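Local coordinates for protein LIN-41 (Caenorhabditis elegans, PDB 4UMG) that controls the onset of developmental plasticity as a TRIM-NHL protein, the part crystallised being its filamin domain, a compact immunoglobulin-like beta sandwich, at residues 5-11 against 115-121; 17-22 against 125-131; 72-78 against 109-115; 84-88 against 99-103. All coordinates share one frame; numbering follows the deposited sequence.

Contact 1 of 4, residues 5-11 against 115-121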
loop_
_atom_site.group_PDB
_atom_site.type_symbol
_atom_site.label_atom_id
_atom_site.label_comp_id
_atom_site.label_asym_id
_atom_site.label_seq_id
_atom_site.Cartn_x
_atom_site.Cartn_y
_atom_site.Cartn_z
ATOM N N PRO A 5 -15.449 0.109 0.068
ATOM C CA PRO A 5 -14.465 -0.202 -0.977
ATOM C C PRO A 5 -14.574 -1.630 -1.502
ATOM O O PRO A 5 -15.108 -2.510 -0.824
ATOM C CB PRO A 5 -13.126 0.071 -0.289
ATOM C CG PRO A 5 -13.392 -0.218 1.158
ATOM C CD PRO A 5 -14.793 0.279 1.387
ATOM N N CYS A 6 -14.108 -1.832 -2.737
ATOM C CA CYS A 6 -14.142 -3.106 -3.441
ATOM C C CYS A 6 -12.698 -3.439 -3.753
ATOM O O CYS A 6 -12.015 -2.665 -4.412
ATOM C CB CYS A 6 -14.982 -2.973 -4.710
ATOM S SG CYS A 6 -14.839 -4.362 -5.851
ATOM N N ALA A 7 -12.222 -4.599 -3.291
ATOM C CA ALA A 7 -10.836 -4.949 -3.514
ATOM C C ALA A 7 -10.401 -4.958 -4.993
ATOM O O ALA A 7 -9.376 -4.359 -5.331
ATOM C CB ALA A 7 -10.527 -6.297 -2.863
ATOM N N LYS A 8 -11.154 -5.622 -5.863
ATOM C CA LYS A 8 -10.783 -5.728 -7.278
ATOM C C LYS A 8 -10.740 -4.413 -8.011
ATOM O O LYS A 8 -10.023 -4.302 -9.011
ATOM C CB LYS A 8 -11.669 -6.739 -8.028
ATOM C CG LYS A 8 -13.128 -6.402 -8.183
ATOM C CD LYS A 8 -13.848 -7.649 -8.683
ATOM C CE LYS A 8 -15.332 -7.456 -8.841
ATOM N NZ LYS A 8 -15.919 -8.683 -9.456
ATOM N N ASN A 9 -11.515 -3.405 -7.539
ATOM C CA ASN A 9 -11.544 -2.109 -8.200
ATOM C C ASN A 9 -10.578 -1.099 -7.597
ATOM O O ASN A 9 -10.417 -0.003 -8.152
ATOM C CB ASN A 9 -12.971 -1.497 -8.214
ATOM C CG ASN A 9 -13.959 -2.282 -9.076
ATOM O OD1 ASN A 9 -13.600 -3.204 -9.836
ATOM N ND2 ASN A 9 -15.234 -1.965 -8.961
ATOM N N SER A 10 -10.007 -1.425 -6.432
ATOM C CA SER A 10 -9.044 -0.576 -5.710
ATOM C C SER A 10 -7.627 -0.875 -6.196
ATOM O O SER A 10 -7.316 -2.021 -6.530
ATOM C CB SER A 10 -9.180 -0.758 -4.202
ATOM O OG SER A 10 -10.501 -0.371 -3.853
ATOM N N SER A 11 -6.770 0.148 -6.279
ATOM C CA SER A 11 -5.426 -0.067 -6.803
ATOM C C SER A 11 -4.423 0.926 -6.273
ATOM O O SER A 11 -4.796 2.016 -5.846
ATOM C CB SER A 11 -5.443 0.067 -8.328
ATOM O OG SER A 11 -5.941 1.342 -8.697
ATOM N N VAL A 115 -8.635 -5.236 1.124
ATOM C CA VAL A 115 -9.874 -4.491 1.295
ATOM C C VAL A 115 -10.911 -5.564 1.615
ATOM O O VAL A 115 -11.084 -6.502 0.828
ATOM C CB VAL A 115 -10.252 -3.644 0.036
ATOM C CG1 VAL A 115 -11.741 -3.329 0.008
ATOM C CG2 VAL A 115 -9.438 -2.356 0.000
ATOM N N LYS A 116 -11.495 -5.490 2.828
ATOM C CA LYS A 116 -12.496 -6.456 3.337
ATOM C C LYS A 116 -11.925 -7.883 3.324
ATOM O O LYS A 116 -12.627 -8.856 3.017
ATOM C CB LYS A 116 -13.821 -6.371 2.584
ATOM C CG LYS A 116 -14.522 -5.026 2.717
ATOM C CD LYS A 116 -15.739 -5.012 1.801
ATOM C CE LYS A 116 -16.452 -3.687 1.852
ATOM N NZ LYS A 116 -17.462 -3.577 0.768
ATOM N N GLY A 117 -10.632 -7.972 3.605
ATOM C CA GLY A 117 -9.942 -9.261 3.671
ATOM C C GLY A 117 -9.483 -9.818 2.352
ATOM O O GLY A 117 -9.013 -10.948 2.302
ATOM N N THR A 118 -9.593 -9.048 1.276
ATOM C CA THR A 118 -9.174 -9.519 -0.042
ATOM C C THR A 118 -8.069 -8.643 -0.613
ATOM O O THR A 118 -8.254 -7.433 -0.647
ATOM C CB THR A 118 -10.390 -9.522 -1.020
ATOM O OG1 THR A 118 -11.360 -10.452 -0.550
ATOM C CG2 THR A 118 -9.975 -9.860 -2.466
ATOM N N PRO A 119 -6.977 -9.215 -1.171
ATOM C CA PRO A 119 -5.921 -8.365 -1.772
ATOM C C PRO A 119 -6.457 -7.474 -2.879
ATOM O O PRO A 119 -7.286 -7.936 -3.695
ATOM C CB PRO A 119 -4.925 -9.374 -2.348
ATOM C CG PRO A 119 -5.115 -10.622 -1.480
ATOM C CD PRO A 119 -6.609 -10.648 -1.213
ATOM N N ILE A 120 -6.000 -6.204 -2.914
ATOM C CA ILE A 120 -6.453 -5.300 -3.967
ATOM C C ILE A 120 -5.795 -5.660 -5.277
ATOM O O ILE A 120 -4.890 -6.497 -5.289
ATOM C CB ILE A 120 -6.242 -3.824 -3.600
ATOM C CG1 ILE A 120 -4.715 -3.463 -3.436
ATOM C CG2 ILE A 120 -7.086 -3.482 -2.362
ATOM C CD1 ILE A 120 -4.404 -1.959 -3.413
ATOM N N SER A 121 -6.197 -4.985 -6.385
ATOM C CA SER A 121 -5.579 -5.293 -7.677
ATOM C C SER A 121 -4.076 -5.046 -7.593
ATOM O O SER A 121 -3.634 -4.026 -7.064
ATOM C CB SER A 121 -6.198 -4.447 -8.788
ATOM O OG SER A 121 -5.882 -3.085 -8.588
#
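Ala7 fits into the bend of the hairpin that joins strands 107-115 and 118-130. Its methyl CB lies 3.6 Å from Thr118 CG2 and 3.9 Å from Val115 CB, with the carbonyl O of Thr118 closer still. Val115 has CG1 anti to its backbone N (chi1 158°), which carries this methyl to the Pro5 ring, 3.7 Å from Pro5 CB. Small and rigid apolar residues thus suit this buried end. The other firm point is polar. Ser10 O takes two bonds from Ser121, from N at 3.2 Å and from OG at 2.7 Å, the donors arriving from opposite faces of the carbonyl plane. With OG between its own N and carbonyl carbon (chi1 66°), Ser121 can use both donors on one acceptor. An alanine here would keep the N-H bond but is likely to leave Ser10 O with one grip fewer and the 5-11 loop less firmly tied. Ser10 OG turns back to Cys6 O at 2.8 Å, closing the turn in which residues 7-9 take helical backbone angles; the same hydroxyl also bonds to Arg33 N. Toward solvent the contact thins out: the extended Lys116 chain reaches over so that NZ meets Pro5 O at 3.0 Å, tilted from the carbonyl plane, and NZ also bonds to Ser3 O. Gly117 and Lys116 occupy the positive-phi corners of a type I' turn. Ile120 pairs with Ile113 of strand 107-115, so that 5-11, leading into strand 11-12, lies between that hairpin and Arg33 and Gln31, to which its backbone bonds.

Contact 2 of 4, residues 17-22 against 125-131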
loop_
_atom_site.group_PDB
_atom_site.type_symbol
_atom_site.label_atom_id
_atom_site.label_comp_id
_atom_site.label_asym_id
_atom_site.label_seq_id
_atom_site.Cartn_x
_atom_site.Cartn_y
_atom_site.Cartn_z
ATOM N N PHE A 17 5.964 3.074 -6.319
ATOM C CA PHE A 17 6.048 2.163 -5.160
ATOM C C PHE A 17 7.049 1.009 -5.324
ATOM O O PHE A 17 7.533 0.467 -4.321
ATOM C CB PHE A 17 4.651 1.605 -4.829
ATOM C CG PHE A 17 4.136 0.498 -5.723
ATOM C CD1 PHE A 17 3.538 0.788 -6.943
ATOM C CD2 PHE A 17 4.241 -0.835 -5.340
ATOM C CE1 PHE A 17 3.069 -0.237 -7.772
ATOM C CE2 PHE A 17 3.784 -1.857 -6.172
ATOM C CZ PHE A 17 3.196 -1.554 -7.379
ATOM N N LYS A 18 7.313 0.593 -6.578
ATOM C CA LYS A 18 8.216 -0.534 -6.869
ATOM C C LYS A 18 9.665 -0.300 -6.446
ATOM O O LYS A 18 10.436 -1.249 -6.285
ATOM C CB LYS A 18 8.163 -0.886 -8.372
ATOM C CG LYS A 18 6.817 -1.449 -8.850
ATOM C CD LYS A 18 6.555 -2.899 -8.384
ATOM C CE LYS A 18 7.564 -3.916 -8.881
ATOM N NZ LYS A 18 7.506 -5.167 -8.085
ATOM N N LYS A 19 10.049 0.963 -6.298
ATOM C CA LYS A 19 11.408 1.341 -5.977
ATOM C C LYS A 19 11.417 2.382 -4.881
ATOM O O LYS A 19 10.657 3.351 -4.930
ATOM C CB LYS A 19 12.125 1.883 -7.234
ATOM C CG LYS A 19 12.391 0.809 -8.284
ATOM C CD LYS A 19 13.140 1.350 -9.499
ATOM C CE LYS A 19 13.327 0.287 -10.566
ATOM N NZ LYS A 19 14.092 -0.897 -10.074
ATOM N N ALA A 20 12.299 2.198 -3.901
ATOM C CA ALA A 20 12.418 3.133 -2.802
ATOM C C ALA A 20 13.824 3.185 -2.215
ATOM O O ALA A 20 14.710 2.403 -2.583
ATOM C CB ALA A 20 11.364 2.848 -1.732
ATOM N N ILE A 21 14.063 4.204 -1.408
ATOM C CA ILE A 21 15.378 4.438 -0.833
ATOM C C ILE A 21 15.397 4.098 0.642
ATOM O O ILE A 21 14.508 4.508 1.403
ATOM C CB ILE A 21 15.863 5.886 -1.140
ATOM C CG1 ILE A 21 15.902 6.143 -2.678
ATOM C CG2 ILE A 21 17.222 6.182 -0.488
ATOM C CD1 ILE A 21 16.105 7.627 -3.116
ATOM N N ARG A 22 16.441 3.376 1.049
ATOM C CA ARG A 22 16.668 2.982 2.428
ATOM C C ARG A 22 16.706 4.202 3.331
ATOM O O ARG A 22 17.247 5.266 2.956
ATOM C CB ARG A 22 17.993 2.207 2.540
ATOM C CG ARG A 22 18.242 1.526 3.880
ATOM C CD ARG A 22 19.615 0.859 3.918
ATOM N NE ARG A 22 20.715 1.815 3.779
ATOM C CZ ARG A 22 22.003 1.482 3.797
ATOM N NH1 ARG A 22 22.366 0.214 3.948
ATOM N NH2 ARG A 22 22.938 2.414 3.668
ATOM N N THR A 125 2.795 -7.695 -3.712
ATOM C CA THR A 125 3.806 -7.318 -4.667
ATOM C C THR A 125 5.162 -7.015 -3.977
ATOM O O THR A 125 5.238 -6.948 -2.751
ATOM C CB THR A 125 3.271 -6.122 -5.478
ATOM O OG1 THR A 125 4.214 -5.817 -6.497
ATOM C CG2 THR A 125 2.976 -4.891 -4.592
ATOM N N THR A 126 6.206 -6.837 -4.793
ATOM C CA THR A 126 7.568 -6.572 -4.364
ATOM C C THR A 126 7.856 -5.099 -4.475
ATOM O O THR A 126 7.337 -4.438 -5.379
ATOM C CB THR A 126 8.534 -7.428 -5.235
ATOM O OG1 THR A 126 8.371 -8.820 -4.892
ATOM C CG2 THR A 126 10.015 -7.035 -5.117
ATOM N N MET A 127 8.710 -4.599 -3.552
ATOM C CA MET A 127 9.273 -3.249 -3.592
ATOM C C MET A 127 10.757 -3.408 -3.364
ATOM O O MET A 127 11.160 -4.086 -2.425
ATOM C CB MET A 127 8.661 -2.297 -2.563
ATOM C CG MET A 127 7.135 -2.286 -2.582
ATOM S SD MET A 127 6.405 -1.222 -1.319
ATOM C CE MET A 127 6.963 -2.007 0.199
ATOM N N ASP A 128 11.570 -2.829 -4.266
ATOM C CA ASP A 128 13.020 -2.932 -4.184
ATOM C C ASP A 128 13.563 -1.687 -3.537
ATOM O O ASP A 128 13.449 -0.600 -4.102
ATOM C CB ASP A 128 13.623 -3.149 -5.574
ATOM C CG ASP A 128 13.269 -4.517 -6.113
ATOM O OD1 ASP A 128 13.525 -5.509 -5.407
ATOM O OD2 ASP A 128 12.650 -4.589 -7.194
ATOM N N ILE A 129 14.136 -1.844 -2.341
ATOM C CA ILE A 129 14.735 -0.718 -1.592
ATOM C C ILE A 129 16.245 -0.743 -1.803
ATOM O O ILE A 129 16.914 -1.742 -1.512
ATOM C CB ILE A 129 14.354 -0.797 -0.091
ATOM C CG1 ILE A 129 12.813 -0.661 0.099
ATOM C CG2 ILE A 129 15.172 0.159 0.817
ATOM C CD1 ILE A 129 12.221 0.579 -0.010
ATOM N N ARG A 130 16.777 0.389 -2.264
ATOM C CA ARG A 130 18.199 0.538 -2.551
ATOM C C ARG A 130 18.840 1.552 -1.583
ATOM O O ARG A 130 18.139 2.403 -1.034
ATOM C CB ARG A 130 18.384 0.962 -4.032
ATOM C CG ARG A 130 18.255 2.469 -4.294
ATOM C CD ARG A 130 18.277 2.852 -5.760
ATOM N NE ARG A 130 16.926 2.885 -6.321
ATOM C CZ ARG A 130 16.184 3.982 -6.442
ATOM N NH1 ARG A 130 16.664 5.160 -6.065
ATOM N NH2 ARG A 130 14.964 3.911 -6.955
ATOM N N ARG A 131 20.171 1.487 -1.405
ATOM C CA ARG A 131 20.871 2.440 -0.532
ATOM C C ARG A 131 20.938 3.846 -1.164
ATOM O O ARG A 131 21.039 4.833 -0.434
ATOM C CB ARG A 131 22.252 1.883 -0.102
ATOM C CG ARG A 131 23.487 2.647 -0.581
ATOM C CD ARG A 131 24.780 1.921 -0.251
ATOM N NE ARG A 131 25.048 0.829 -1.188
ATOM C CZ ARG A 131 24.867 -0.460 -0.919
ATOM N NH1 ARG A 131 24.427 -0.842 0.274
ATOM N NH2 ARG A 131 25.134 -1.378 -1.837
HETATM O O HOH W 1 5.685 -7.878 -7.523
HETATM O O HOH W 2 13.016 5.709 -5.507
#
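Lys19 to Ile21 pair in parallel with Asp128 to Arg130, four backbone hydrogen bonds running from Lys18 O to Arg22 N, while the axes of strands 19-21 and 125-130 diverge by 31°. On the face carrying Ala20 and Ile129, small and branched apolar groups look inward; Ile129 CG2 sits 3.5 Å from Arg22 N. Phe17 closes the early end, CE2 at its ring edge meeting Thr125 CG2 at 3.5 Å. Met127 CG lies 3.3 Å from Phe17 O. Lys18 starts away from the strand but bends at chi2 and chi3 (-73° and -61°), folding back so that NZ reaches Thr126 O at 2.8 Å from above the carbonyl plane. On the outer face Arg130 lays its guanidinium over Ala20 O, with NH2 at its edge 3.5 Å from Lys19 CB and NH1 3.6 Å from Ile21 CG1; a long chain suits this place because its aliphatic part and flat end can both cover the neighbouring strand. Arg131 CB lies over one face of the Arg22 guanidinium. Glu106, salt-bridged to Arg22 and in a long, weak pair with the poorly ordered Arg131, probably balances the two positive charges. Apolar Ala20, Met127 and Ile129 thus face inward, while the charged ends of Lys18, Lys19 and Arg130 lie on the more exposed side.

Contact 3 of 4, residues 72-78 against 109-115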
loop_
_atom_site.group_PDB
_atom_site.type_symbol
_atom_site.label_atom_id
_atom_site.label_comp_id
_atom_site.label_asym_id
_atom_site.label_seq_id
_atom_site.Cartn_x
_atom_site.Cartn_y
_atom_site.Cartn_z
ATOM N N ASP A 72 -12.088 -1.132 6.919
ATOM C CA ASP A 72 -12.133 -2.204 5.921
ATOM C C ASP A 72 -10.805 -2.388 5.181
ATOM O O ASP A 72 -10.690 -3.305 4.367
ATOM C CB ASP A 72 -13.236 -1.901 4.885
ATOM C CG ASP A 72 -14.657 -1.976 5.407
ATOM O OD1 ASP A 72 -15.023 -3.022 5.981
ATOM O OD2 ASP A 72 -15.431 -1.024 5.156
ATOM N N VAL A 73 -9.817 -1.520 5.438
ATOM C CA VAL A 73 -8.534 -1.554 4.730
ATOM C C VAL A 73 -7.394 -1.966 5.671
ATOM O O VAL A 73 -7.243 -1.418 6.765
ATOM C CB VAL A 73 -8.255 -0.174 4.028
ATOM C CG1 VAL A 73 -6.884 -0.146 3.343
ATOM C CG2 VAL A 73 -9.349 0.171 3.028
ATOM N N GLN A 74 -6.582 -2.933 5.229
ATOM C CA GLN A 74 -5.416 -3.396 5.977
ATOM C C GLN A 74 -4.232 -3.311 5.024
ATOM O O GLN A 74 -4.368 -3.596 3.836
ATOM C CB GLN A 74 -5.618 -4.854 6.417
ATOM C CG GLN A 74 -6.803 -5.053 7.354
ATOM C CD GLN A 74 -6.883 -6.476 7.831
ATOM O OE1 GLN A 74 -6.384 -6.814 8.902
ATOM N NE2 GLN A 74 -7.496 -7.342 7.040
ATOM N N ALA A 75 -3.080 -2.885 5.518
ATOM C CA ALA A 75 -1.893 -2.837 4.669
ATOM C C ALA A 75 -0.706 -3.308 5.492
ATOM O O ALA A 75 -0.562 -2.900 6.651
ATOM C CB ALA A 75 -1.655 -1.421 4.168
ATOM N N PHE A 76 0.094 -4.209 4.937
ATOM C CA PHE A 76 1.305 -4.585 5.638
ATOM C C PHE A 76 2.497 -4.603 4.712
ATOM O O PHE A 76 2.366 -4.803 3.509
ATOM C CB PHE A 76 1.208 -5.855 6.453
ATOM C CG PHE A 76 0.842 -7.020 5.620
ATOM C CD1 PHE A 76 1.820 -7.736 4.931
ATOM C CD2 PHE A 76 -0.464 -7.487 5.601
ATOM C CE1 PHE A 76 1.474 -8.848 4.173
ATOM C CE2 PHE A 76 -0.796 -8.630 4.895
ATOM C CZ PHE A 76 0.170 -9.295 4.178
ATOM N N VAL A 77 3.670 -4.418 5.298
ATOM C CA VAL A 77 4.941 -4.392 4.617
ATOM C C VAL A 77 5.860 -5.279 5.425
ATOM O O VAL A 77 5.868 -5.195 6.667
ATOM C CB VAL A 77 5.504 -2.968 4.492
ATOM C CG1 VAL A 77 6.975 -2.965 4.057
ATOM C CG2 VAL A 77 4.664 -2.128 3.535
ATOM N N ILE A 78 6.517 -6.212 4.730
ATOM C CA ILE A 78 7.470 -7.146 5.325
ATOM C C ILE A 78 8.814 -6.817 4.762
ATOM O O ILE A 78 8.960 -6.681 3.543
ATOM C CB ILE A 78 7.114 -8.604 5.009
ATOM C CG1 ILE A 78 5.615 -8.852 5.257
ATOM C CG2 ILE A 78 8.000 -9.540 5.812
ATOM C CD1 ILE A 78 5.080 -8.401 6.772
ATOM N N TYR A 109 11.374 -5.960 -0.308
ATOM C CA TYR A 109 10.232 -5.865 0.611
ATOM C C TYR A 109 8.976 -6.456 -0.011
ATOM O O TYR A 109 8.859 -6.533 -1.235
ATOM C CB TYR A 109 9.974 -4.376 0.966
ATOM C CG TYR A 109 10.973 -3.809 1.954
ATOM C CD1 TYR A 109 12.320 -3.689 1.627
ATOM C CD2 TYR A 109 10.567 -3.362 3.210
ATOM C CE1 TYR A 109 13.240 -3.146 2.522
ATOM C CE2 TYR A 109 11.490 -2.850 4.129
ATOM C CZ TYR A 109 12.821 -2.747 3.776
ATOM O OH TYR A 109 13.701 -2.194 4.650
ATOM N N THR A 110 8.025 -6.850 0.830
ATOM C CA THR A 110 6.762 -7.401 0.377
ATOM C C THR A 110 5.677 -6.458 0.814
ATOM O O THR A 110 5.665 -6.060 1.972
ATOM C CB THR A 110 6.502 -8.766 0.982
ATOM O OG1 THR A 110 7.641 -9.591 0.754
ATOM C CG2 THR A 110 5.279 -9.433 0.368
ATOM N N LEU A 111 4.741 -6.148 -0.093
ATOM C CA LEU A 111 3.618 -5.283 0.230
ATOM C C LEU A 111 2.346 -6.026 -0.054
ATOM O O LEU A 111 2.229 -6.661 -1.112
ATOM C CB LEU A 111 3.654 -4.054 -0.692
ATOM C CG LEU A 111 2.434 -3.112 -0.666
ATOM C CD1 LEU A 111 2.266 -2.413 0.698
ATOM C CD2 LEU A 111 2.511 -2.095 -1.786
ATOM N N ASN A 112 1.397 -5.944 0.861
ATOM C CA ASN A 112 0.048 -6.477 0.594
ATOM C C ASN A 112 -0.987 -5.492 1.138
ATOM O O ASN A 112 -0.796 -4.958 2.217
ATOM C CB ASN A 112 -0.164 -7.925 1.116
ATOM C CG ASN A 112 -1.270 -8.670 0.364
ATOM O OD1 ASN A 112 -1.936 -8.095 -0.486
ATOM N ND2 ASN A 112 -1.480 -9.976 0.627
ATOM N N ILE A 113 -2.062 -5.204 0.368
ATOM C CA ILE A 113 -3.111 -4.301 0.830
ATOM C C ILE A 113 -4.414 -5.057 0.609
ATOM O O ILE A 113 -4.650 -5.539 -0.494
ATOM C CB ILE A 113 -3.102 -2.964 0.065
ATOM C CG1 ILE A 113 -1.705 -2.288 0.124
ATOM C CG2 ILE A 113 -4.209 -2.018 0.602
ATOM C CD1 ILE A 113 -1.423 -1.384 -1.139
ATOM N N LEU A 114 -5.195 -5.235 1.694
ATOM C CA LEU A 114 -6.428 -5.997 1.723
ATOM C C LEU A 114 -7.611 -5.102 1.967
ATOM O O LEU A 114 -7.603 -4.302 2.899
ATOM C CB LEU A 114 -6.404 -7.057 2.842
ATOM C CG LEU A 114 -5.195 -7.984 3.015
ATOM C CD1 LEU A 114 -5.486 -9.007 4.112
ATOM C CD2 LEU A 114 -4.847 -8.728 1.760
ATOM N N VAL A 115 -8.635 -5.236 1.124
ATOM C CA VAL A 115 -9.874 -4.491 1.295
ATOM C C VAL A 115 -10.911 -5.564 1.615
ATOM O O VAL A 115 -11.084 -6.502 0.828
ATOM C CB VAL A 115 -10.252 -3.644 0.036
ATOM C CG1 VAL A 115 -11.741 -3.329 0.008
ATOM C CG2 VAL A 115 -9.438 -2.356 0.000
HETATM O O HOH W 3 10.112 -9.235 1.875
#
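Val73 touches Val115 through their CG2 methyls, 3.9 Å apart, on the face that looks into the protein. Gln74 follows on the other face, its N and O both bonded to Leu114; the long polar chain suits the surface, and its NE2 lies 3.9 Å from Leu114 CD1. Ala75 returns inward, where Ala75 CB stands 4.1 Å from Ile113 CG1 and also meets Leu99 of strand 96-101. These antiparallel neighbours belong to the immunoglobulin-like sandwich of a filamin repeat, in which one side of each strand feeds the core. Phe76 is outward again: with CG between its own N and carbonyl carbon (chi1 59°), the ring swings across to Asn112 and receives Asn112 CB over one face, 3.4 Å from Phe76 CZ. The Asn112 amide stands 73° from the ring plane rather than stacking on it. An alanine in its place would probably strip the cover from Asn112 CB and open a gap on this outer side of the strand pair. Val77 fits the core with both branches, CG2 meeting Leu111 CD1 at 3.7 Å and CG1 meeting Tyr109 CD2 at the ring edge at 3.7 Å; the Tyr109 hydroxyl is held by Ile105 O. Ile78 pairs with Thr110 through Ile78 N to Thr110 O and Thr110 N to Ile78 O, both 2.9 Å.

Contact 4 of 4, residues 84-88 against 99-103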
loop_
_atom_site.group_PDB
_atom_site.type_symbol
_atom_site.label_atom_id
_atom_site.label_comp_id
_atom_site.label_asym_id
_atom_site.label_seq_id
_atom_site.Cartn_x
_atom_site.Cartn_y
_atom_site.Cartn_z
ATOM N N THR A 84 7.982 -7.492 10.210
ATOM C CA THR A 84 6.891 -6.560 9.851
ATOM C C THR A 84 7.420 -5.159 10.054
ATOM O O THR A 84 8.238 -4.909 10.946
ATOM C CB THR A 84 5.633 -6.776 10.708
ATOM O OG1 THR A 84 5.949 -6.602 12.075
ATOM C CG2 THR A 84 5.008 -8.149 10.511
ATOM N N VAL A 85 6.963 -4.255 9.201
ATOM C CA VAL A 85 7.366 -2.847 9.196
ATOM C C VAL A 85 6.089 -2.118 9.491
ATOM O O VAL A 85 5.052 -2.431 8.906
ATOM C CB VAL A 85 7.978 -2.514 7.788
ATOM C CG1 VAL A 85 8.297 -1.045 7.618
ATOM C CG2 VAL A 85 9.228 -3.375 7.526
ATOM N N GLU A 86 6.145 -1.107 10.374
ATOM C CA GLU A 86 4.925 -0.382 10.720
ATOM C C GLU A 86 4.435 0.460 9.533
ATOM O O GLU A 86 5.196 1.255 8.983
ATOM C CB GLU A 86 5.177 0.507 11.951
ATOM C CG GLU A 86 3.949 1.264 12.453
ATOM C CD GLU A 86 2.849 0.474 13.146
ATOM O OE1 GLU A 86 3.115 -0.642 13.648
ATOM O OE2 GLU A 86 1.724 1.012 13.237
ATOM N N VAL A 87 3.180 0.257 9.136
ATOM C CA VAL A 87 2.590 1.047 8.028
ATOM C C VAL A 87 1.572 2.022 8.606
ATOM O O VAL A 87 0.655 1.603 9.292
ATOM C CB VAL A 87 1.933 0.126 6.954
ATOM C CG1 VAL A 87 1.308 0.947 5.823
ATOM C CG2 VAL A 87 2.959 -0.860 6.396
ATOM N N THR A 88 1.709 3.318 8.307
ATOM C CA THR A 88 0.742 4.291 8.788
ATOM C C THR A 88 -0.214 4.589 7.645
ATOM O O THR A 88 0.240 4.838 6.524
ATOM C CB THR A 88 1.506 5.542 9.245
ATOM O OG1 THR A 88 2.294 5.196 10.388
ATOM C CG2 THR A 88 0.568 6.719 9.578
ATOM N N LEU A 99 -0.171 5.452 2.360
ATOM C CA LEU A 99 0.467 4.432 3.166
ATOM C C LEU A 99 1.913 4.842 3.353
ATOM O O LEU A 99 2.592 5.119 2.368
ATOM C CB LEU A 99 0.429 3.092 2.442
ATOM C CG LEU A 99 -0.964 2.530 2.127
ATOM C CD1 LEU A 99 -0.834 1.147 1.528
ATOM C CD2 LEU A 99 -1.828 2.418 3.374
ATOM N N SER A 100 2.347 4.995 4.597
ATOM C CA SER A 100 3.705 5.439 4.872
ATOM C C SER A 100 4.481 4.403 5.639
ATOM O O SER A 100 3.943 3.770 6.545
ATOM C CB SER A 100 3.697 6.760 5.652
ATOM O OG SER A 100 3.264 7.794 4.789
ATOM N N TYR A 101 5.739 4.179 5.243
ATOM C CA TYR A 101 6.594 3.236 5.934
ATOM C C TYR A 101 8.055 3.668 5.873
ATOM O O TYR A 101 8.433 4.487 5.036
ATOM C CB TYR A 101 6.381 1.794 5.408
ATOM C CG TYR A 101 7.006 1.558 4.053
ATOM C CD1 TYR A 101 6.360 1.962 2.883
ATOM C CD2 TYR A 101 8.215 0.877 3.931
ATOM C CE1 TYR A 101 6.919 1.716 1.628
ATOM C CE2 TYR A 101 8.819 0.697 2.691
ATOM C CZ TYR A 101 8.163 1.110 1.539
ATOM O OH TYR A 101 8.729 0.912 0.308
ATOM N N TYR A 102 8.887 3.109 6.754
ATOM C CA TYR A 102 10.314 3.477 6.828
ATOM C C TYR A 102 11.157 2.223 6.632
ATOM O O TYR A 102 11.229 1.388 7.542
ATOM C CB TYR A 102 10.595 4.091 8.183
ATOM C CG TYR A 102 11.998 4.617 8.349
ATOM C CD1 TYR A 102 12.323 5.919 7.978
ATOM C CD2 TYR A 102 12.983 3.846 8.961
ATOM C CE1 TYR A 102 13.606 6.424 8.173
ATOM C CE2 TYR A 102 14.256 4.366 9.214
ATOM C CZ TYR A 102 14.555 5.662 8.826
ATOM O OH TYR A 102 15.811 6.185 9.025
ATOM N N PRO A 103 11.733 2.035 5.420
ATOM C CA PRO A 103 12.543 0.835 5.171
ATOM C C PRO A 103 13.948 1.023 5.732
ATOM O O PRO A 103 14.715 1.807 5.175
ATOM C CB PRO A 103 12.527 0.700 3.653
ATOM C CG PRO A 103 12.285 2.095 3.143
ATOM C CD PRO A 103 11.694 2.923 4.240
HETATM O O HOH W 4 7.796 2.053 9.133
HETATM O O HOH W 5 4.706 4.094 9.518
HETATM O O HOH W 6 0.410 7.789 5.785
#
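Val85 places its CG1 methyl 4.1 Å from Tyr101 CB, beside the root of the tyrosine, and 3.8 Å from Tyr102 O. That methyl is anti to the valine N (chi1 174°), and the two side chains pass at a slant. Val87 repeats the pattern farther along the same inner side: its CG1 packs against Leu99 CB at 4.1 Å, while CG2 approaches Tyr101 CB. Branched valines suit this line because each fills its space with two methyls close to the backbone, leaving the longer Leu99 and Tyr101 to reach deeper into the core. Between Thr88 and Ser100 the strands form a regular antiparallel hydrogen-bonded pair, with Thr88 N to Ser100 O and Ser100 N to Thr88 O both 2.9 Å, the donors in the carbonyl planes. Beyond this pair the chains part and water takes over from direct bonds. One water donates to Glu86 O and accepts from Tyr102 N, at 2.8 Å from the latter; another donates to Glu86 O and Ser100 O and lies beside Thr88 OG1. Small hydroxyl residues suit this wet outer face, where a third water links Thr88 O with Ser100 OG. The two segments form part of the hairpin of strands 84-91 and 96-101. Val85 pairs with Val77 of strand 73-78 on one flank, whereas Leu99 and Tyr101 pair with Ile28 and Thr26 of strand 26-31 on the other, and the Tyr101 side chain crosses the core to Met127 and Ile129 of strand 118-130.

In the fold
All four contacts belong to one filamin domain and reach the same mixed sheet. Contacts 1 and 2 both use strand 118-130, but their centres are about 22 Å apart, on opposite sides of the chain's centre, and their segments alternate along the chain. Contact 3 is nested inside the loops they close, and contact 4 inside that of contact 3. Contact 3, the most central, touches the other three: it shares Val115 with contact 1, packs Tyr109 on Ile129 of contact 2, and bonds Val77 to Val85 of contact 4. Early and late parts of the chain are thereby joined around one apolar core.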